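Local structure of tryptophan synthase alpha-subunit (1GEQ) at residues K135-A140 / T157-L162; T178-L183 / L210-N215. The protein catalyses the aldol cleavage of indoleglycerol phosphate to indole and glyceraldehyde 3-phosphate, the alpha-subunit's share of the last step of tryptophan biosynthesis. One frame throughout, in Å; residues are numbered along the deposited sequence.

How the contacts relate
Both contacts belong to one eight-stranded parallel beta/alpha barrel, and they follow each other along the chain: contact 1 closes before contact 2 opens. Contact 1 pairs the neighbouring barrel strands 135-140 and 159-163. Contact 2 lies farther out, about 17 Å from the centre of the chain against about 10 Å for contact 1, where helix 177-189 meets the turn that follows helix 203-211. Their centres are 15 Å apart, yet they touch: Leu162 CD1 is 3.6 Å from Leu183 CA. Helix 177-189 is the next helix after strand 159-163, beyond a partly unmodelled connection. Leu162, on the outer face of the barrel wall, packs against its Leu182 and Leu183, so the contacts join through the seam between sheet and helices.

Contact 1 (K135-A140 / T157-L162); sequences KTVFLA and TGFVYL
Val137 lies against one face of the Phe159 ring: CG1 sits 4.0 Å from the ring centroid, 18° off the normal, a CH-pi contact, while CG2 reaches CE2 at 3.8 Å. Phe159 CG lies between its backbone N and carbonyl carbon (chi1 63°), on the side of the sheet where Val137 also projects. An alanine in place of Phe159 would probably open a gap beside both Val137 methyls and would also cost Phe2 its edge-to-face partner. The valine's CG1 also touches Tyr161 CB.

Backbone pairing is parallel and regular where the strands end. Tyr161 N donates to Phe138 O at 2.9 Å and 173°, and Ala140 N to Tyr161 O; on the face of Ala140, its CB meets Leu162 CD2 at 4.0 Å. Between the two ends, Phe138 N, Phe159 N and Phe159 O are buried with no polar partner in the model.

At the start, two threonines take over part of the pairing. Thr136 N donates to Thr157 OG1 at 2.9 Å, Thr157 N returns a bond to Thr136 OG1 at 3.0 Å, and Gly158 N bonds Thr136 O. Thr136 OG1 also hydrogen-bonds Met155 O at the end of helix 146-155, tying that helix to the strand opening. Farther out, Phe138 and Ala140 pack on the same helix, completing the beta-alpha-beta unit. The Tyr161 side chain comes to about 4 Å from that of Glu36, a catalytic proton acceptor. Threonine hydroxyls and one backbone bond thus join the strands firmly at their start, backbone bonds alone at their end, with apolar contact in the middle; the Tyr161 bonds are consistent with a strand end held in place beside the catalytic Glu36.

Contact 2 (T178-L183 / L210-N215); sequences TAYDLL and LKEGAN
Leu183 carries the close-packed half of this contact, both methyls engaged. Its CB bond points toward 210-215, and with CG anti to the backbone N (chi1 173°) CG comes to 4.0 Å from Glu212 O. CD2 rests on Glu212 CB at 3.8 Å, and CD1 lies 4.1 Å from Ala214 N and 4.3 Å from Ala214 CB. Leu183 and Ala214 are both buried, and Val196 of strand 194-197 touches both.

The outer half is thinner. Tyr180 CD2 and CE2 both lie 4.0 Å from Glu212 CG; the two side chains cross at about a right angle, and the carboxylate plane stands 90° to the ring. Glu212 is exposed, and no hydrogen bond joins the two segments. The phenol is instead tethered by Tyr180 OH to Ser208 OG, within helix 203-211, while Gly213 O accepts from Lys187 NZ.

Gly213, at positive phi (106°), is the C-prime residue of a Schellman motif: Gly213 N bonds Leu210 O at 3.0 Å, and Ala214 N bonds Leu209 O. A helix of the outer layer thus packs beside the Schellman turn that ends the next helix, from which the chain enters strand 216-219, as in a TIM barrel.

Contact 1 (K135-A140 / T157-L162)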
loop_
_atom_site.group_PDB
_atom_site.type_symbol
_atom_site.label_atom_id
_atom_site.label_comp_id
_atom_site.label_asym_id
_atom_site.label_seq_id
_atom_site.Cartn_x
_atom_site.Cartn_y
_atom_site.Cartn_z
ATOM N N LYS A 135 5.296 -4.125 11.707
ATOM C CA LYS A 135 3.853 -4.033 11.888
ATOM C C LYS A 135 3.113 -4.725 10.746
ATOM O O LYS A 135 3.546 -4.689 9.588
ATOM C CB LYS A 135 3.423 -2.568 11.986
ATOM C CG LYS A 135 3.704 -1.940 13.353
ATOM C CD LYS A 135 3.319 -0.465 13.387
ATOM C CE LYS A 135 3.502 0.120 14.787
ATOM N NZ LYS A 135 3.179 1.576 14.816
ATOM N N THR A 136 1.991 -5.355 11.075
ATOM C CA THR A 136 1.224 -6.074 10.074
ATOM C C THR A 136 0.042 -5.292 9.524
ATOM O O THR A 136 -0.644 -4.575 10.253
ATOM C CB THR A 136 0.682 -7.406 10.638
ATOM O OG1 THR A 136 -0.115 -7.137 11.797
ATOM C CG2 THR A 136 1.833 -8.344 11.016
ATOM N N VAL A 137 -0.170 -5.435 8.222
ATOM C CA VAL A 137 -1.290 -4.805 7.540
ATOM C C VAL A 137 -2.000 -5.950 6.821
ATOM O O VAL A 137 -1.365 -6.723 6.103
ATOM C CB VAL A 137 -0.817 -3.780 6.490
ATOM C CG1 VAL A 137 -2.019 -3.161 5.774
ATOM C CG2 VAL A 137 0.008 -2.714 7.150
ATOM N N PHE A 138 -3.306 -6.079 7.038
ATOM C CA PHE A 138 -4.093 -7.117 6.385
ATOM C C PHE A 138 -5.196 -6.463 5.577
ATOM O O PHE A 138 -5.697 -5.401 5.941
ATOM C CB PHE A 138 -4.714 -8.072 7.402
ATOM C CG PHE A 138 -3.723 -8.983 8.049
ATOM C CD1 PHE A 138 -3.176 -8.668 9.287
ATOM C CD2 PHE A 138 -3.325 -10.157 7.412
ATOM C CE1 PHE A 138 -2.246 -9.510 9.888
ATOM C CE2 PHE A 138 -2.389 -11.013 8.009
ATOM C CZ PHE A 138 -1.850 -10.685 9.251
ATOM N N LEU A 139 -5.583 -7.103 4.484
ATOM C CA LEU A 139 -6.624 -6.526 3.661
ATOM C C LEU A 139 -7.957 -7.243 3.790
ATOM O O LEU A 139 -8.033 -8.390 4.232
ATOM C CB LEU A 139 -6.170 -6.478 2.196
ATOM C CG LEU A 139 -6.211 -7.714 1.309
ATOM C CD1 LEU A 139 -7.636 -7.943 0.830
ATOM C CD2 LEU A 139 -5.284 -7.503 0.108
ATOM N N ALA A 140 -9.012 -6.525 3.437
ATOM C CA ALA A 140 -10.360 -7.062 3.486
ATOM C C ALA A 140 -11.064 -6.499 2.265
ATOM O O ALA A 140 -10.898 -5.329 1.925
ATOM C CB ALA A 140 -11.071 -6.622 4.781
ATOM N N THR A 157 -1.451 -5.068 13.548
ATOM C CA THR A 157 -0.732 -4.152 14.422
ATOM C C THR A 157 -0.443 -2.831 13.701
ATOM O O THR A 157 -0.049 -1.849 14.333
ATOM C CB THR A 157 0.604 -4.770 14.959
ATOM O OG1 THR A 157 1.468 -5.110 13.868
ATOM C CG2 THR A 157 0.318 -6.037 15.784
ATOM N N GLY A 158 -0.647 -2.805 12.380
ATOM C CA GLY A 158 -0.412 -1.591 11.607
ATOM C C GLY A 158 -1.724 -0.866 11.332
ATOM O O GLY A 158 -2.018 0.154 11.958
ATOM N N PHE A 159 -2.486 -1.372 10.365
ATOM C CA PHE A 159 -3.810 -0.839 10.040
ATOM C C PHE A 159 -4.508 -1.839 9.132
ATOM O O PHE A 159 -3.867 -2.721 8.566
ATOM C CB PHE A 159 -3.741 0.560 9.388
ATOM C CG PHE A 159 -3.028 0.600 8.060
ATOM C CD1 PHE A 159 -3.734 0.421 6.875
ATOM C CD2 PHE A 159 -1.656 0.849 7.995
ATOM C CE1 PHE A 159 -3.097 0.485 5.641
ATOM C CE2 PHE A 159 -0.998 0.913 6.754
ATOM C CZ PHE A 159 -1.726 0.730 5.574
ATOM N N VAL A 160 -5.825 -1.730 9.034
ATOM C CA VAL A 160 -6.600 -2.621 8.192
ATOM C C VAL A 160 -6.794 -1.937 6.845
ATOM O O VAL A 160 -7.227 -0.786 6.778
ATOM C CB VAL A 160 -7.975 -2.925 8.828
ATOM C CG1 VAL A 160 -8.819 -3.748 7.875
ATOM C CG2 VAL A 160 -7.769 -3.677 10.148
ATOM N N TYR A 161 -6.469 -2.646 5.773
ATOM C CA TYR A 161 -6.597 -2.070 4.444
ATOM C C TYR A 161 -7.820 -2.630 3.713
ATOM O O TYR A 161 -7.885 -3.812 3.401
ATOM C CB TYR A 161 -5.305 -2.340 3.662
ATOM C CG TYR A 161 -5.237 -1.750 2.270
ATOM C CD1 TYR A 161 -5.838 -0.529 1.970
ATOM C CD2 TYR A 161 -4.512 -2.386 1.263
ATOM C CE1 TYR A 161 -5.711 0.045 0.699
ATOM C CE2 TYR A 161 -4.378 -1.817 -0.008
ATOM C CZ TYR A 161 -4.981 -0.607 -0.277
ATOM O OH TYR A 161 -4.865 -0.069 -1.537
ATOM N N LEU A 162 -8.793 -1.762 3.468
ATOM C CA LEU A 162 -10.023 -2.148 2.779
ATOM C C LEU A 162 -9.855 -1.877 1.285
ATOM O O LEU A 162 -9.460 -0.780 0.888
ATOM C CB LEU A 162 -11.211 -1.328 3.300
ATOM C CG LEU A 162 -11.460 -1.322 4.814
ATOM C CD1 LEU A 162 -12.796 -0.628 5.110
ATOM C CD2 LEU A 162 -11.468 -2.729 5.334
#

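Contact 2 (T178-L183 / L210-N215)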
loop_
_atom_site.group_PDB
_atom_site.type_symbol
_atom_site.label_atom_id
_atom_site.label_comp_id
_atom_site.label_asym_id
_atom_site.label_seq_id
_atom_site.Cartn_x
_atom_site.Cartn_y
_atom_site.Cartn_z
ATOM N N THR A 178 -21.022 -1.066 -2.488
ATOM C CA THR A 178 -20.500 -2.212 -1.765
ATOM C C THR A 178 -19.207 -1.851 -1.028
ATOM O O THR A 178 -18.891 -2.436 0.005
ATOM C CB THR A 178 -20.264 -3.407 -2.716
ATOM O OG1 THR A 178 -20.098 -4.597 -1.942
ATOM C CG2 THR A 178 -19.031 -3.191 -3.573
ATOM N N ALA A 179 -18.475 -0.877 -1.562
ATOM C CA ALA A 179 -17.234 -0.415 -0.950
ATOM C C ALA A 179 -17.574 0.443 0.274
ATOM O O ALA A 179 -16.906 0.363 1.302
ATOM C CB ALA A 179 -16.436 0.398 -1.958
ATOM N N TYR A 180 -18.603 1.279 0.153
ATOM C CA TYR A 180 -19.021 2.104 1.276
ATOM C C TYR A 180 -19.548 1.202 2.385
ATOM O O TYR A 180 -19.351 1.484 3.570
ATOM C CB TYR A 180 -20.121 3.079 0.847
ATOM C CG TYR A 180 -19.611 4.331 0.173
ATOM C CD1 TYR A 180 -19.760 4.522 -1.201
ATOM C CD2 TYR A 180 -18.992 5.328 0.910
ATOM C CE1 TYR A 180 -19.302 5.677 -1.820
ATOM C CE2 TYR A 180 -18.525 6.494 0.297
ATOM C CZ TYR A 180 -18.690 6.661 -1.066
ATOM O OH TYR A 180 -18.251 7.816 -1.673
ATOM N N ASP A 181 -20.222 0.122 1.997
ATOM C CA ASP A 181 -20.771 -0.811 2.973
ATOM C C ASP A 181 -19.644 -1.460 3.760
ATOM O O ASP A 181 -19.738 -1.630 4.982
ATOM C CB ASP A 181 -21.600 -1.904 2.286
ATOM C CG ASP A 181 -22.104 -2.957 3.263
ATOM O OD1 ASP A 181 -21.501 -4.051 3.347
ATOM O OD2 ASP A 181 -23.098 -2.681 3.968
ATOM N N LEU A 182 -18.581 -1.825 3.057
ATOM C CA LEU A 182 -17.431 -2.465 3.689
ATOM C C LEU A 182 -16.822 -1.498 4.722
ATOM O O LEU A 182 -16.446 -1.902 5.814
ATOM C CB LEU A 182 -16.381 -2.801 2.632
ATOM C CG LEU A 182 -15.320 -3.877 2.921
ATOM C CD1 LEU A 182 -14.042 -3.532 2.165
ATOM C CD2 LEU A 182 -15.045 -3.995 4.380
ATOM N N LEU A 183 -16.713 -0.228 4.348
ATOM C CA LEU A 183 -16.152 0.786 5.244
ATOM C C LEU A 183 -17.032 0.970 6.485
ATOM O O LEU A 183 -16.536 1.002 7.607
ATOM C CB LEU A 183 -16.013 2.121 4.500
ATOM C CG LEU A 183 -15.583 3.346 5.329
ATOM C CD1 LEU A 183 -14.259 3.072 6.048
ATOM C CD2 LEU A 183 -15.469 4.529 4.394
ATOM N N LEU A 210 -13.487 10.243 3.727
ATOM C CA LEU A 210 -13.082 10.705 5.047
ATOM C C LEU A 210 -14.335 10.982 5.874
ATOM O O LEU A 210 -14.395 10.642 7.048
ATOM C CB LEU A 210 -12.219 11.972 4.925
ATOM C CG LEU A 210 -10.806 11.724 4.372
ATOM C CD1 LEU A 210 -10.039 13.038 4.286
ATOM C CD2 LEU A 210 -10.076 10.738 5.277
ATOM N N LYS A 211 -15.346 11.575 5.244
ATOM C CA LYS A 211 -16.585 11.887 5.944
ATOM C C LYS A 211 -17.258 10.616 6.469
ATOM O O LYS A 211 -17.924 10.637 7.508
ATOM C CB LYS A 211 -17.531 12.650 5.009
ATOM C CG LYS A 211 -18.762 13.224 5.693
ATOM C CD LYS A 211 -19.489 14.235 4.799
ATOM C CE LYS A 211 -19.964 13.615 3.489
ATOM N NZ LYS A 211 -20.778 14.575 2.681
ATOM N N GLU A 212 -17.072 9.506 5.758
ATOM C CA GLU A 212 -17.659 8.231 6.154
ATOM C C GLU A 212 -16.824 7.451 7.166
ATOM O O GLU A 212 -17.137 6.306 7.474
ATOM C CB GLU A 212 -17.917 7.355 4.925
ATOM C CG GLU A 212 -19.024 7.882 4.043
ATOM C CD GLU A 212 -20.375 7.828 4.730
ATOM O OE1 GLU A 212 -21.170 8.771 4.546
ATOM O OE2 GLU A 212 -20.636 6.838 5.446
ATOM N N GLY A 213 -15.747 8.052 7.660
ATOM C CA GLY A 213 -14.941 7.376 8.661
ATOM C C GLY A 213 -13.588 6.783 8.316
ATOM O O GLY A 213 -12.931 6.238 9.197
ATOM N N ALA A 214 -13.154 6.865 7.064
ATOM C CA ALA A 214 -11.848 6.307 6.717
ATOM C C ALA A 214 -10.747 7.128 7.402
ATOM O O ALA A 214 -10.715 8.341 7.272
ATOM C CB ALA A 214 -11.644 6.339 5.189
ATOM N N ASN A 215 -9.848 6.464 8.121
ATOM C CA ASN A 215 -8.764 7.172 8.792
ATOM C C ASN A 215 -7.746 7.618 7.752
ATOM O O ASN A 215 -7.094 8.655 7.908
ATOM C CB ASN A 215 -8.084 6.268 9.818
ATOM C CG ASN A 215 -9.058 5.737 10.864
ATOM O OD1 ASN A 215 -9.641 4.667 10.698
ATOM N ND2 ASN A 215 -9.240 6.491 11.940
#